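Local coordinates for protein paenibacillus xanthan lyase (Paenibacillus, PDB 6F2P) that probably cleaves the side chains of the polysaccharide xanthan by beta-elimination, as a calcium-binding, multidomain lyase related to polysaccharide lyase family 8, at residues 798-803 / 832-837; 849-852 / 857-860; 721-726 / 732-737; 454-459 / 658-663. One frame throughout, in Å; residues are numbered along the deposited sequence.

Contact 1: residues 798-803 / 832-837; sequences FNNNAV and GIYQLS. With CA (calcium ion), chain D.
The phenol oxygen of Tyr834 is the polar atom around which this contact gathers. Asn800 CG lies 3.5 Å from Tyr834 OH, and Phe798 CD2 lies 3.6 Å from the same oxygen; both are packing contacts, while the hydroxyl makes a weak hydrogen bond to the backbone carbonyl of Tyr889. The two rings form an offset edge-to-face pair, with the edge of Phe798 directed at the face of Tyr834. Their planes stand at 86°, and their centroids are 5.6 Å apart. Phe798 CD2 makes the nearest carbon contact, 3.7 Å from Tyr834 CE2. In Tyr834, CG is anti to the carbonyl carbon (chi1 -75°), which sends the ring out from strand 832-838 toward the loop that follows strand 794-798. Asn800 comes to the tyrosine at its edge, ND2 lying near the ring plane and 3.8 Å from Tyr834 CE2. This amide nitrogen hydrogen-bonds to Thr879 OG1 on the neighbouring strand 871-882, so the asparagine packs against the ring while its polar end is served elsewhere. The next residue turns to another task: Asn801 OD1 binds the calcium ion at 2.6 Å, and Asp780 and Asp805 are the other protein ligands of that site. Tyrosine suits its place because a long, flat ring can span the space between the two sheets and still carry its hydroxyl to the Tyr889 carbonyl. The packing of Phe798 and Asn800 on Tyr834 thus joins the loop to strand 832-838, the Asn800 amide ties it to strand 871-882, and the calcium holds it to Asp780 and Asp805.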
loop_
_atom_site.group_PDB
_atom_site.type_symbol
_atom_site.label_atom_id
_atom_site.label_comp_id
_atom_site.label_asym_id
_atom_site.label_seq_id
_atom_site.Cartn_x
_atom_site.Cartn_y
_atom_site.Cartn_z
ATOM N N PHE A 798 -19.623 -21.822 -14.034
ATOM C CA PHE A 798 -18.244 -21.888 -14.488
ATOM C C PHE A 798 -18.273 -21.819 -16.004
ATOM O O PHE A 798 -19.239 -22.262 -16.623
ATOM C CB PHE A 798 -17.583 -23.200 -14.063
ATOM C CG PHE A 798 -17.243 -23.273 -12.604
ATOM C CD1 PHE A 798 -17.924 -22.499 -11.668
ATOM C CD2 PHE A 798 -16.235 -24.118 -12.163
ATOM C CE1 PHE A 798 -17.610 -22.573 -10.312
ATOM C CE2 PHE A 798 -15.909 -24.198 -10.811
ATOM C CZ PHE A 798 -16.598 -23.424 -9.883
ATOM N N ASN A 799 -17.221 -21.272 -16.599
ATOM C CA ASN A 799 -17.112 -21.219 -18.054
ATOM C C ASN A 799 -15.908 -21.996 -18.551
ATOM O O ASN A 799 -15.429 -21.769 -19.658
ATOM C CB ASN A 799 -17.045 -19.774 -18.530
ATOM C CG ASN A 799 -18.390 -19.093 -18.467
ATOM O OD1 ASN A 799 -19.367 -19.582 -19.034
ATOM N ND2 ASN A 799 -18.457 -17.970 -17.757
ATOM N N ASN A 800 -15.434 -22.911 -17.711
ATOM C CA ASN A 800 -14.243 -23.706 -17.977
ATOM C C ASN A 800 -14.242 -24.382 -19.344
ATOM O O ASN A 800 -15.203 -25.070 -19.700
ATOM C CB ASN A 800 -14.051 -24.733 -16.863
ATOM C CG ASN A 800 -13.940 -24.084 -15.493
ATOM O OD1 ASN A 800 -14.561 -23.050 -15.235
ATOM N ND2 ASN A 800 -13.139 -24.679 -14.613
ATOM N N ASN A 801 -13.149 -24.163 -20.087
ATOM C CA ASN A 801 -12.977 -24.604 -21.476
ATOM C C ASN A 801 -12.462 -26.012 -21.608
ATOM O O ASN A 801 -12.838 -26.728 -22.526
ATOM C CB ASN A 801 -11.931 -23.746 -22.197
ATOM C CG ASN A 801 -12.304 -22.301 -22.273
ATOM O OD1 ASN A 801 -11.512 -21.432 -21.905
ATOM N ND2 ASN A 801 -13.502 -22.019 -22.777
ATOM N N ALA A 802 -11.550 -26.383 -20.718
ATOM C CA ALA A 802 -10.729 -27.562 -20.933
ATOM C C ALA A 802 -10.244 -28.175 -19.630
ATOM O O ALA A 802 -10.439 -27.613 -18.555
ATOM C CB ALA A 802 -9.539 -27.204 -21.815
ATOM N N VAL A 803 -9.609 -29.334 -19.740
ATOM C CA VAL A 803 -9.062 -30.030 -18.588
ATOM C C VAL A 803 -8.032 -29.145 -17.884
ATOM O O VAL A 803 -7.343 -28.357 -18.531
ATOM C CB VAL A 803 -8.471 -31.395 -19.016
ATOM C CG1 VAL A 803 -7.690 -32.048 -17.893
ATOM C CG2 VAL A 803 -9.583 -32.307 -19.493
ATOM N N GLY A 832 -19.130 -30.559 -16.532
ATOM C CA GLY A 832 -17.925 -31.369 -16.620
ATOM C C GLY A 832 -17.740 -32.305 -15.437
ATOM O O GLY A 832 -18.688 -32.604 -14.706
ATOM N N ILE A 833 -16.509 -32.779 -15.264
ATOM C CA ILE A 833 -16.134 -33.611 -14.124
ATOM C C ILE A 833 -15.112 -32.857 -13.288
ATOM O O ILE A 833 -14.055 -32.476 -13.791
ATOM C CB ILE A 833 -15.492 -34.941 -14.562
ATOM C CG1 ILE A 833 -16.463 -35.757 -15.419
ATOM C CG2 ILE A 833 -15.026 -35.731 -13.348
ATOM C CD1 ILE A 833 -15.887 -37.057 -15.898
ATOM N N TYR A 834 -15.420 -32.647 -12.013
ATOM C CA TYR A 834 -14.576 -31.809 -11.169
ATOM C C TYR A 834 -13.872 -32.547 -10.032
ATOM O O TYR A 834 -14.374 -33.546 -9.516
ATOM C CB TYR A 834 -15.377 -30.615 -10.653
ATOM C CG TYR A 834 -15.597 -29.570 -11.724
ATOM C CD1 TYR A 834 -16.643 -29.681 -12.635
ATOM C CD2 TYR A 834 -14.739 -28.483 -11.842
ATOM C CE1 TYR A 834 -16.835 -28.731 -13.627
ATOM C CE2 TYR A 834 -14.921 -27.529 -12.833
ATOM C CZ TYR A 834 -15.966 -27.659 -13.721
ATOM O OH TYR A 834 -16.141 -26.706 -14.696
ATOM N N GLN A 835 -12.690 -32.054 -9.673
ATOM C CA GLN A 835 -11.933 -32.563 -8.534
ATOM C C GLN A 835 -11.726 -31.437 -7.533
ATOM O O GLN A 835 -11.157 -30.401 -7.869
ATOM C CB GLN A 835 -10.566 -33.092 -8.977
ATOM C CG GLN A 835 -9.609 -33.391 -7.823
ATOM C CD GLN A 835 -9.930 -34.713 -7.151
ATOM O OE1 GLN A 835 -10.037 -35.742 -7.823
ATOM N NE2 GLN A 835 -10.104 -34.693 -5.823
ATOM N N LEU A 836 -12.186 -31.635 -6.305
ATOM C CA LEU A 836 -11.999 -30.643 -5.256
ATOM C C LEU A 836 -10.652 -30.815 -4.563
ATOM O O LEU A 836 -10.230 -31.934 -4.258
ATOM C CB LEU A 836 -13.114 -30.745 -4.219
ATOM C CG LEU A 836 -12.929 -29.906 -2.954
ATOM C CD1 LEU A 836 -13.176 -28.427 -3.243
ATOM C CD2 LEU A 836 -13.835 -30.399 -1.850
ATOM N N SER A 837 -9.971 -29.699 -4.331
ATOM C CA SER A 837 -8.777 -29.696 -3.502
ATOM C C SER A 837 -8.915 -28.589 -2.469
ATOM O O SER A 837 -9.601 -27.596 -2.704
ATOM C CB SER A 837 -7.507 -29.496 -4.339
ATOM O OG SER A 837 -7.469 -28.219 -4.960
HETATM CA CA CA D . -9.693 -22.190 -20.280
#

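Contact 2: residues 849-852 / 857-860; sequences MFWT and SKEF
Met849, the first residue past strand 841-848, lays its sulfur on the ring of Phe860. SD sits over the ring centre, 3.6 Å from the centroid of Phe860 and only 3° off the ring normal, a Met-aromatic contact. The methionine chain bends at chi2 (-76°), carrying the sulfur over the ring face. Two residues on, Trp851 points its indole at strand 857-867 and touches three residues there. Its CZ3 meets Phe860 at the edge, 3.9 Å from CE1 of that ring. Along the indole edge, CZ2 packs 3.9 Å from Ser857 CA. Over one face lies Lys858, whose CE is 3.7 Å from the centroid of the six-membered ring of Trp851. In this CH-pi contact the methylene next to the ammonium does the touching; its hydrogens are probably polarised by the charge, which suits the electron-rich face. The indole nitrogen NE1 donates to Glu855 O in the intervening loop. An alanine in place of Trp851 would probably leave the Lys858 chain without its aromatic floor, the Phe860 edge without this indole partner and the carbonyl of Glu855 without its donor. The contact thus rests on sulfur, a lysine methylene and aromatic surface, with one indole N-H bonded to the loop.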
loop_
_atom_site.group_PDB
_atom_site.type_symbol
_atom_site.label_atom_id
_atom_site.label_comp_id
_atom_site.label_asym_id
_atom_site.label_seq_id
_atom_site.Cartn_x
_atom_site.Cartn_y
_atom_site.Cartn_z
ATOM N N MET A 849 -20.253 -34.338 -12.658
ATOM C CA MET A 849 -21.365 -33.471 -12.296
ATOM C C MET A 849 -22.466 -33.440 -13.354
ATOM O O MET A 849 -23.383 -32.624 -13.272
ATOM C CB MET A 849 -20.857 -32.049 -12.059
ATOM C CG MET A 849 -19.685 -31.945 -11.103
ATOM S SD MET A 849 -20.254 -32.157 -9.423
ATOM C CE MET A 849 -18.867 -31.562 -8.469
ATOM N N PHE A 850 -22.380 -34.315 -14.349
ATOM C CA PHE A 850 -23.423 -34.377 -15.370
ATOM C C PHE A 850 -24.529 -35.391 -15.039
ATOM O O PHE A 850 -24.267 -36.460 -14.484
ATOM C CB PHE A 850 -22.825 -34.686 -16.748
ATOM C CG PHE A 850 -23.844 -34.717 -17.856
ATOM C CD1 PHE A 850 -24.242 -33.544 -18.483
ATOM C CD2 PHE A 850 -24.409 -35.917 -18.269
ATOM C CE1 PHE A 850 -25.184 -33.562 -19.502
ATOM C CE2 PHE A 850 -25.353 -35.942 -19.281
ATOM C CZ PHE A 850 -25.742 -34.761 -19.901
ATOM N N TRP A 851 -25.766 -35.037 -15.382
ATOM C CA TRP A 851 -26.873 -35.989 -15.349
ATOM C C TRP A 851 -28.067 -35.569 -16.223
ATOM O O TRP A 851 -28.249 -34.389 -16.536
ATOM C CB TRP A 851 -27.321 -36.298 -13.915
ATOM C CG TRP A 851 -28.070 -35.200 -13.228
ATOM C CD1 TRP A 851 -29.427 -35.048 -13.155
ATOM C CD2 TRP A 851 -27.505 -34.111 -12.498
ATOM N NE1 TRP A 851 -29.740 -33.928 -12.423
ATOM C CE2 TRP A 851 -28.576 -33.334 -12.009
ATOM C CE3 TRP A 851 -26.196 -33.716 -12.213
ATOM C CZ2 TRP A 851 -28.378 -32.186 -11.250
ATOM C CZ3 TRP A 851 -26.001 -32.579 -11.461
ATOM C CH2 TRP A 851 -27.086 -31.823 -10.988
ATOM N N THR A 852 -28.869 -36.560 -16.602
ATOM C CA THR A 852 -29.980 -36.380 -17.532
ATOM C C THR A 852 -31.324 -36.585 -16.840
ATOM O O THR A 852 -32.369 -36.173 -17.356
ATOM C CB THR A 852 -29.884 -37.389 -18.686
ATOM O OG1 THR A 852 -29.552 -38.679 -18.153
ATOM C CG2 THR A 852 -28.810 -36.971 -19.675
ATOM N N SER A 857 -31.314 -30.401 -9.158
ATOM C CA SER A 857 -30.106 -30.221 -8.370
ATOM C C SER A 857 -29.801 -31.476 -7.575
ATOM O O SER A 857 -30.693 -32.268 -7.291
ATOM C CB SER A 857 -30.278 -29.045 -7.416
ATOM O OG SER A 857 -31.375 -29.256 -6.544
ATOM N N LYS A 858 -28.534 -31.655 -7.219
ATOM C CA LYS A 858 -28.122 -32.764 -6.366
ATOM C C LYS A 858 -27.071 -32.286 -5.379
ATOM O O LYS A 858 -26.357 -31.321 -5.636
ATOM C CB LYS A 858 -27.548 -33.917 -7.196
ATOM C CG LYS A 858 -28.535 -34.582 -8.139
ATOM C CD LYS A 858 -28.005 -35.921 -8.627
ATOM C CE LYS A 858 -26.686 -35.780 -9.386
ATOM N NZ LYS A 858 -26.174 -37.101 -9.889
ATOM N N GLU A 859 -26.975 -32.968 -4.246
ATOM C CA GLU A 859 -25.958 -32.650 -3.258
ATOM C C GLU A 859 -24.806 -33.635 -3.380
ATOM O O GLU A 859 -24.950 -34.808 -3.030
ATOM C CB GLU A 859 -26.536 -32.734 -1.851
ATOM C CG GLU A 859 -25.705 -31.999 -0.834
ATOM C CD GLU A 859 -25.920 -30.504 -0.905
ATOM O OE1 GLU A 859 -27.012 -30.080 -1.348
ATOM O OE2 GLU A 859 -25.002 -29.753 -0.515
ATOM N N PHE A 860 -23.666 -33.163 -3.876
ATOM C CA PHE A 860 -22.496 -34.013 -4.024
ATOM C C PHE A 860 -21.665 -34.012 -2.753
ATOM O O PHE A 860 -21.368 -32.956 -2.203
ATOM C CB PHE A 860 -21.634 -33.553 -5.207
ATOM C CG PHE A 860 -22.248 -33.836 -6.544
ATOM C CD1 PHE A 860 -23.257 -33.023 -7.049
ATOM C CD2 PHE A 860 -21.825 -34.919 -7.299
ATOM C CE1 PHE A 860 -23.834 -33.282 -8.285
ATOM C CE2 PHE A 860 -22.393 -35.186 -8.539
ATOM C CZ PHE A 860 -23.401 -34.365 -9.032
#

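Contact 3: residues 721-726 / 732-737; sequences EITVIQ and KFKVNV
In Phe733 and Lys734 CG lies between the backbone N and the carbonyl carbon; chi1 of 65° turns the Phe733 ring against Ile722, and chi1 of 64° sets the extended Lys734 chain beside Thr723. On the buried face, the Phe733 ring lies obliquely against Ile722, with CD2 3.8 Å from Ile722 CG2. Ile722 also meets its cross-strand partner in a non-hydrogen-bonded pair, its CD1 3.6 Å from Val735 CG2. This face packs on the other sheet, Phe733 on Ile691 and Val693 of strand 688-694, Val735 on Tyr745 of strand 744-750. On the other face, Lys734 and Thr723 point the same way, with Lys734 CE 3.7 Å from Thr723 CB, so the stem packs on threonine while the charge is paired with Asp812 in a salt bridge. Gln726 and Lys732 lie side by side in the same manner, CB to CB 3.7 Å, and the Gln726 amide turns to Thr730 O. The backbones are joined in antiparallel register: Thr723 N donates to Lys734 O at 2.9 Å with a nearly straight bond (169°), and Asn736 N donates to Glu721 O at 3.0 Å. At the turn end Lys732 O accepts from both Ile725 N and Gln726 N, approaching from the same side of its carbonyl plane. Two residues therefore face one, which is the classic beta bulge, set here in a beta hairpin at the outer edge of a five-stranded antiparallel sheet.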
loop_
_atom_site.group_PDB
_atom_site.type_symbol
_atom_site.label_atom_id
_atom_site.label_comp_id
_atom_site.label_asym_id
_atom_site.label_seq_id
_atom_site.Cartn_x
_atom_site.Cartn_y
_atom_site.Cartn_z
ATOM N N GLU A 721 -14.636 -4.110 8.829
ATOM C CA GLU A 721 -14.239 -5.459 8.448
ATOM C C GLU A 721 -13.667 -6.279 9.607
ATOM O O GLU A 721 -13.253 -7.425 9.421
ATOM C CB GLU A 721 -13.277 -5.406 7.258
ATOM C CG GLU A 721 -13.872 -4.697 6.043
ATOM C CD GLU A 721 -15.240 -5.256 5.661
ATOM O OE1 GLU A 721 -15.398 -6.497 5.632
ATOM O OE2 GLU A 721 -16.163 -4.457 5.401
ATOM N N ILE A 722 -13.661 -5.694 10.802
ATOM C CA ILE A 722 -13.263 -6.407 12.011
ATOM C C ILE A 722 -14.436 -7.188 12.599
ATOM O O ILE A 722 -15.535 -6.662 12.731
ATOM C CB ILE A 722 -12.770 -5.444 13.107
ATOM C CG1 ILE A 722 -11.618 -4.579 12.603
ATOM C CG2 ILE A 722 -12.344 -6.226 14.346
ATOM C CD1 ILE A 722 -10.350 -5.342 12.411
ATOM N N THR A 723 -14.200 -8.441 12.957
ATOM C CA THR A 723 -15.195 -9.222 13.676
ATOM C C THR A 723 -14.588 -9.683 14.981
ATOM O O THR A 723 -13.657 -10.485 14.977
ATOM C CB THR A 723 -15.619 -10.466 12.883
ATOM O OG1 THR A 723 -16.225 -10.066 11.649
ATOM C CG2 THR A 723 -16.607 -11.292 13.679
ATOM N N VAL A 724 -15.098 -9.169 16.098
ATOM C CA VAL A 724 -14.575 -9.553 17.403
ATOM C C VAL A 724 -14.965 -10.992 17.732
ATOM O O VAL A 724 -16.115 -11.385 17.556
ATOM C CB VAL A 724 -15.073 -8.616 18.504
ATOM C CG1 VAL A 724 -14.540 -9.062 19.850
ATOM C CG2 VAL A 724 -14.638 -7.207 18.214
ATOM N N ILE A 725 -14.000 -11.782 18.186
ATOM C CA ILE A 725 -14.249 -13.192 18.470
ATOM C C ILE A 725 -14.270 -13.476 19.967
ATOM O O ILE A 725 -15.042 -14.316 20.436
ATOM C CB ILE A 725 -13.221 -14.084 17.761
ATOM C CG1 ILE A 725 -13.330 -13.881 16.252
ATOM C CG2 ILE A 725 -13.424 -15.553 18.120
ATOM C CD1 ILE A 725 -12.457 -14.812 15.463
ATOM N N GLN A 726 -13.445 -12.754 20.718
ATOM C CA GLN A 726 -13.401 -12.935 22.158
ATOM C C GLN A 726 -12.794 -11.739 22.872
ATOM O O GLN A 726 -11.932 -11.068 22.326
ATOM C CB GLN A 726 -12.593 -14.184 22.488
ATOM C CG GLN A 726 -12.631 -14.568 23.945
ATOM C CD GLN A 726 -11.787 -15.776 24.219
ATOM O OE1 GLN A 726 -12.280 -16.905 24.225
ATOM N NE2 GLN A 726 -10.497 -15.554 24.429
ATOM N N LYS A 732 -9.506 -11.804 20.871
ATOM C CA LYS A 732 -9.499 -12.537 19.613
ATOM C C LYS A 732 -10.373 -11.825 18.601
ATOM O O LYS A 732 -11.496 -11.450 18.915
ATOM C CB LYS A 732 -10.002 -13.972 19.805
ATOM C CG LYS A 732 -9.046 -14.872 20.570
ATOM C CD LYS A 732 -9.498 -16.337 20.549
ATOM C CE LYS A 732 -8.410 -17.243 21.124
ATOM N NZ LYS A 732 -8.805 -18.677 21.208
ATOM N N PHE A 733 -9.858 -11.631 17.391
ATOM C CA PHE A 733 -10.679 -11.095 16.310
ATOM C C PHE A 733 -10.186 -11.543 14.950
ATOM O O PHE A 733 -9.153 -12.201 14.853
ATOM C CB PHE A 733 -10.770 -9.569 16.377
ATOM C CG PHE A 733 -9.464 -8.855 16.155
ATOM C CD1 PHE A 733 -8.554 -8.699 17.193
ATOM C CD2 PHE A 733 -9.164 -8.300 14.916
ATOM C CE1 PHE A 733 -7.351 -8.021 16.991
ATOM C CE2 PHE A 733 -7.961 -7.622 14.705
ATOM C CZ PHE A 733 -7.056 -7.486 15.742
ATOM N N LYS A 734 -10.940 -11.206 13.905
ATOM C CA LYS A 734 -10.511 -11.465 12.531
ATOM C C LYS A 734 -10.807 -10.248 11.673
ATOM O O LYS A 734 -11.671 -9.448 12.012
ATOM C CB LYS A 734 -11.193 -12.706 11.946
ATOM C CG LYS A 734 -12.697 -12.579 11.796
ATOM C CD LYS A 734 -13.357 -13.891 11.374
ATOM C CE LYS A 734 -14.865 -13.714 11.284
ATOM N NZ LYS A 734 -15.581 -14.965 10.932
ATOM N N VAL A 735 -10.074 -10.115 10.570
ATOM C CA VAL A 735 -10.250 -9.022 9.626
ATOM C C VAL A 735 -10.542 -9.603 8.255
ATOM O O VAL A 735 -9.839 -10.512 7.813
ATOM C CB VAL A 735 -8.958 -8.212 9.469
ATOM C CG1 VAL A 735 -9.220 -6.939 8.671
ATOM C CG2 VAL A 735 -8.348 -7.892 10.827
ATOM N N ASN A 736 -11.573 -9.097 7.583
ATOM C CA ASN A 736 -11.812 -9.462 6.194
ATOM C C ASN A 736 -11.069 -8.478 5.295
ATOM O O ASN A 736 -11.490 -7.333 5.133
ATOM C CB ASN A 736 -13.304 -9.447 5.880
ATOM C CG ASN A 736 -13.622 -10.040 4.516
ATOM O OD1 ASN A 736 -12.787 -10.040 3.604
ATOM N ND2 ASN A 736 -14.845 -10.540 4.365
ATOM N N VAL A 737 -9.965 -8.921 4.707
ATOM C CA VAL A 737 -9.088 -8.000 3.994
ATOM C C VAL A 737 -9.246 -8.070 2.486
ATOM O O VAL A 737 -8.375 -7.610 1.763
ATOM C CB VAL A 737 -7.599 -8.247 4.340
ATOM C CG1 VAL A 737 -7.319 -7.869 5.786
ATOM C CG2 VAL A 737 -7.224 -9.704 4.083
#

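Contact 4: residues 454-459 / 658-663; sequences KSWAGG and GINFWN
The sheet that carries strand 457-462, within the super-sandwich range of polysaccharide lyase family 8, here meets the sheet of strand 656-661 from the C-terminal beta-sandwich range, through Trp456, the carbonyl of Phe661, and the side chains of Trp662 and Asn660. Trp456 is the centre of an inverse gamma turn just before its strand, closed by a weak bond from Ala457 N to Ser455 O. From there the indole reaches across, and its NE1 donates to Phe661 O at 2.9 Å with an N-H...O angle of 152°. The acceptor lies near the indole plane, while the donor is tilted from the carbonyl plane. In Trp662, CG stands beside the backbone N (chi1 -67°), which lets the benzo end reach one face of Trp456, CZ3 packing over CD2. The side chains cross at about a right angle; the five-membered ring of Trp456 and the six-membered ring of Trp662 have centroids 4.1 Å apart and planes at 43°. At the far rim Trp456 CH2 touches Asn660 OD1 at 3.5 Å; that amide is held by Ser485 and Ser679. A phenylalanine in place of Trp456 would probably leave the Phe661 carbonyl without its donor and open a gap beside Trp662 and Asn660. Tryptophan thus joins the two domains twice over, by one directed bond to a buried carbonyl and by ring contact with Trp662, whose own N-H is bonded to Gln647.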
loop_
_atom_site.group_PDB
_atom_site.type_symbol
_atom_site.label_atom_id
_atom_site.label_comp_id
_atom_site.label_asym_id
_atom_site.label_seq_id
_atom_site.Cartn_x
_atom_site.Cartn_y
_atom_site.Cartn_z
ATOM N N LYS A 454 7.956 -10.296 -5.450
ATOM C CA LYS A 454 7.489 -10.266 -4.058
ATOM C C LYS A 454 6.379 -9.234 -3.853
ATOM O O LYS A 454 6.518 -8.073 -4.231
ATOM C CB LYS A 454 8.644 -9.971 -3.089
ATOM C CG LYS A 454 9.833 -10.916 -3.176
ATOM C CD LYS A 454 9.473 -12.346 -2.838
ATOM C CE LYS A 454 10.713 -13.231 -2.823
ATOM N NZ LYS A 454 10.384 -14.668 -2.552
ATOM N N SER A 455 5.286 -9.663 -3.236
ATOM C CA SER A 455 4.125 -8.806 -3.025
ATOM C C SER A 455 4.126 -8.121 -1.662
ATOM O O SER A 455 3.364 -7.178 -1.436
ATOM C CB SER A 455 2.849 -9.629 -3.160
ATOM O OG SER A 455 2.886 -10.735 -2.273
ATOM N N TRP A 456 4.966 -8.604 -0.752
ATOM C CA TRP A 456 4.999 -8.074 0.604
ATOM C C TRP A 456 5.731 -6.742 0.612
ATOM O O TRP A 456 6.940 -6.678 0.817
ATOM C CB TRP A 456 5.702 -9.056 1.545
ATOM C CG TRP A 456 5.233 -9.077 2.994
ATOM C CD1 TRP A 456 4.790 -10.173 3.681
ATOM C CD2 TRP A 456 5.190 -7.977 3.931
ATOM N NE1 TRP A 456 4.469 -9.831 4.974
ATOM C CE2 TRP A 456 4.703 -8.493 5.156
ATOM C CE3 TRP A 456 5.513 -6.616 3.852
ATOM C CZ2 TRP A 456 4.530 -7.697 6.292
ATOM C CZ3 TRP A 456 5.339 -5.822 4.983
ATOM C CH2 TRP A 456 4.851 -6.368 6.191
ATOM N N ALA A 457 4.988 -5.672 0.383
ATOM C CA ALA A 457 5.513 -4.336 0.592
ATOM C C ALA A 457 4.372 -3.468 1.095
ATOM O O ALA A 457 3.298 -3.433 0.501
ATOM C CB ALA A 457 6.089 -3.779 -0.688
ATOM N N GLY A 458 4.598 -2.781 2.204
ATOM C CA GLY A 458 3.581 -1.922 2.767
ATOM C C GLY A 458 3.755 -1.824 4.266
ATOM O O GLY A 458 4.876 -1.931 4.774
ATOM N N GLY A 459 2.646 -1.633 4.976
ATOM C CA GLY A 459 2.695 -1.478 6.412
ATOM C C GLY A 459 1.389 -0.989 6.992
ATOM O O GLY A 459 0.359 -0.995 6.315
ATOM N N GLY A 658 5.214 -2.492 16.995
ATOM C CA GLY A 658 5.019 -2.756 15.581
ATOM C C GLY A 658 5.516 -4.153 15.253
ATOM O O GLY A 658 6.570 -4.578 15.746
ATOM N N ILE A 659 4.761 -4.882 14.434
ATOM C CA ILE A 659 5.155 -6.229 14.040
ATOM C C ILE A 659 4.895 -6.509 12.565
ATOM O O ILE A 659 3.800 -6.257 12.072
ATOM C CB ILE A 659 4.363 -7.290 14.805
ATOM C CG1 ILE A 659 4.378 -7.016 16.313
ATOM C CG2 ILE A 659 4.897 -8.681 14.465
ATOM C CD1 ILE A 659 3.514 -7.971 17.117
ATOM N N ASN A 660 5.895 -7.044 11.867
ATOM C CA ASN A 660 5.682 -7.580 10.531
ATOM C C ASN A 660 5.714 -9.115 10.540
ATOM O O ASN A 660 6.685 -9.719 10.996
ATOM C CB ASN A 660 6.713 -7.030 9.546
ATOM C CG ASN A 660 6.530 -5.538 9.263
ATOM O OD1 ASN A 660 5.420 -5.005 9.349
ATOM N ND2 ASN A 660 7.627 -4.861 8.909
ATOM N N PHE A 661 4.641 -9.730 10.047
ATOM C CA PHE A 661 4.542 -11.180 9.917
ATOM C C PHE A 661 4.790 -11.610 8.469
ATOM O O PHE A 661 4.069 -11.190 7.557
ATOM C CB PHE A 661 3.149 -11.650 10.330
ATOM C CG PHE A 661 2.871 -11.542 11.801
ATOM C CD1 PHE A 661 3.272 -12.543 12.671
ATOM C CD2 PHE A 661 2.181 -10.456 12.314
ATOM C CE1 PHE A 661 3.005 -12.459 14.035
ATOM C CE2 PHE A 661 1.909 -10.366 13.670
ATOM C CZ PHE A 661 2.320 -11.370 14.529
ATOM N N TRP A 662 5.787 -12.468 8.265
ATOM C CA TRP A 662 6.250 -12.815 6.918
ATOM C C TRP A 662 5.631 -14.069 6.294
ATOM O O TRP A 662 5.745 -14.279 5.084
ATOM C CB TRP A 662 7.775 -12.942 6.905
ATOM C CG TRP A 662 8.463 -11.641 7.149
ATOM C CD1 TRP A 662 9.169 -11.282 8.258
ATOM C CD2 TRP A 662 8.498 -10.512 6.268
ATOM N NE1 TRP A 662 9.645 -10.001 8.122
ATOM C CE2 TRP A 662 9.248 -9.507 6.907
ATOM C CE3 TRP A 662 7.975 -10.257 4.996
ATOM C CZ2 TRP A 662 9.486 -8.265 6.320
ATOM C CZ3 TRP A 662 8.213 -9.025 4.414
ATOM C CH2 TRP A 662 8.958 -8.043 5.078
ATOM N N ASN A 663 4.987 -14.902 7.107
ATOM C CA ASN A 663 4.494 -16.187 6.623
ATOM C C ASN A 663 2.986 -16.350 6.745
ATOM O O ASN A 663 2.347 -15.740 7.605
ATOM C CB ASN A 663 5.199 -17.336 7.344
ATOM C CG ASN A 663 6.707 -17.288 7.189
ATOM O OD1 ASN A 663 7.437 -17.283 8.177
ATOM N ND2 ASN A 663 7.182 -17.256 5.946
#

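Along the chain the four follow in series: contact 4, contact 3, contact 1, contact 2. Contact 3 is a hairpin in the five-stranded sheet of strands 667-669, 672-674, 703-708, 731-736 and 722-726, its centre about 19 Å from that of contact 4. Contacts 1 and 2, centres about 14 Å apart, share the later beta module: contact 1 packs the end of strand 794-798 on strand 832-838 of the facing sheet, contact 2 the loop after 841-848 on strand 857-867. They touch where Gly832 O lies 3.1 Å from Met849 N, a probable hydrogen bond. Contact 4 joins two parts of the lyase, whereas contacts 1 to 3 hold single beta modules together; contacts 1 and 2 lie about 33 to 44 Å from contacts 3 and 4, between centres.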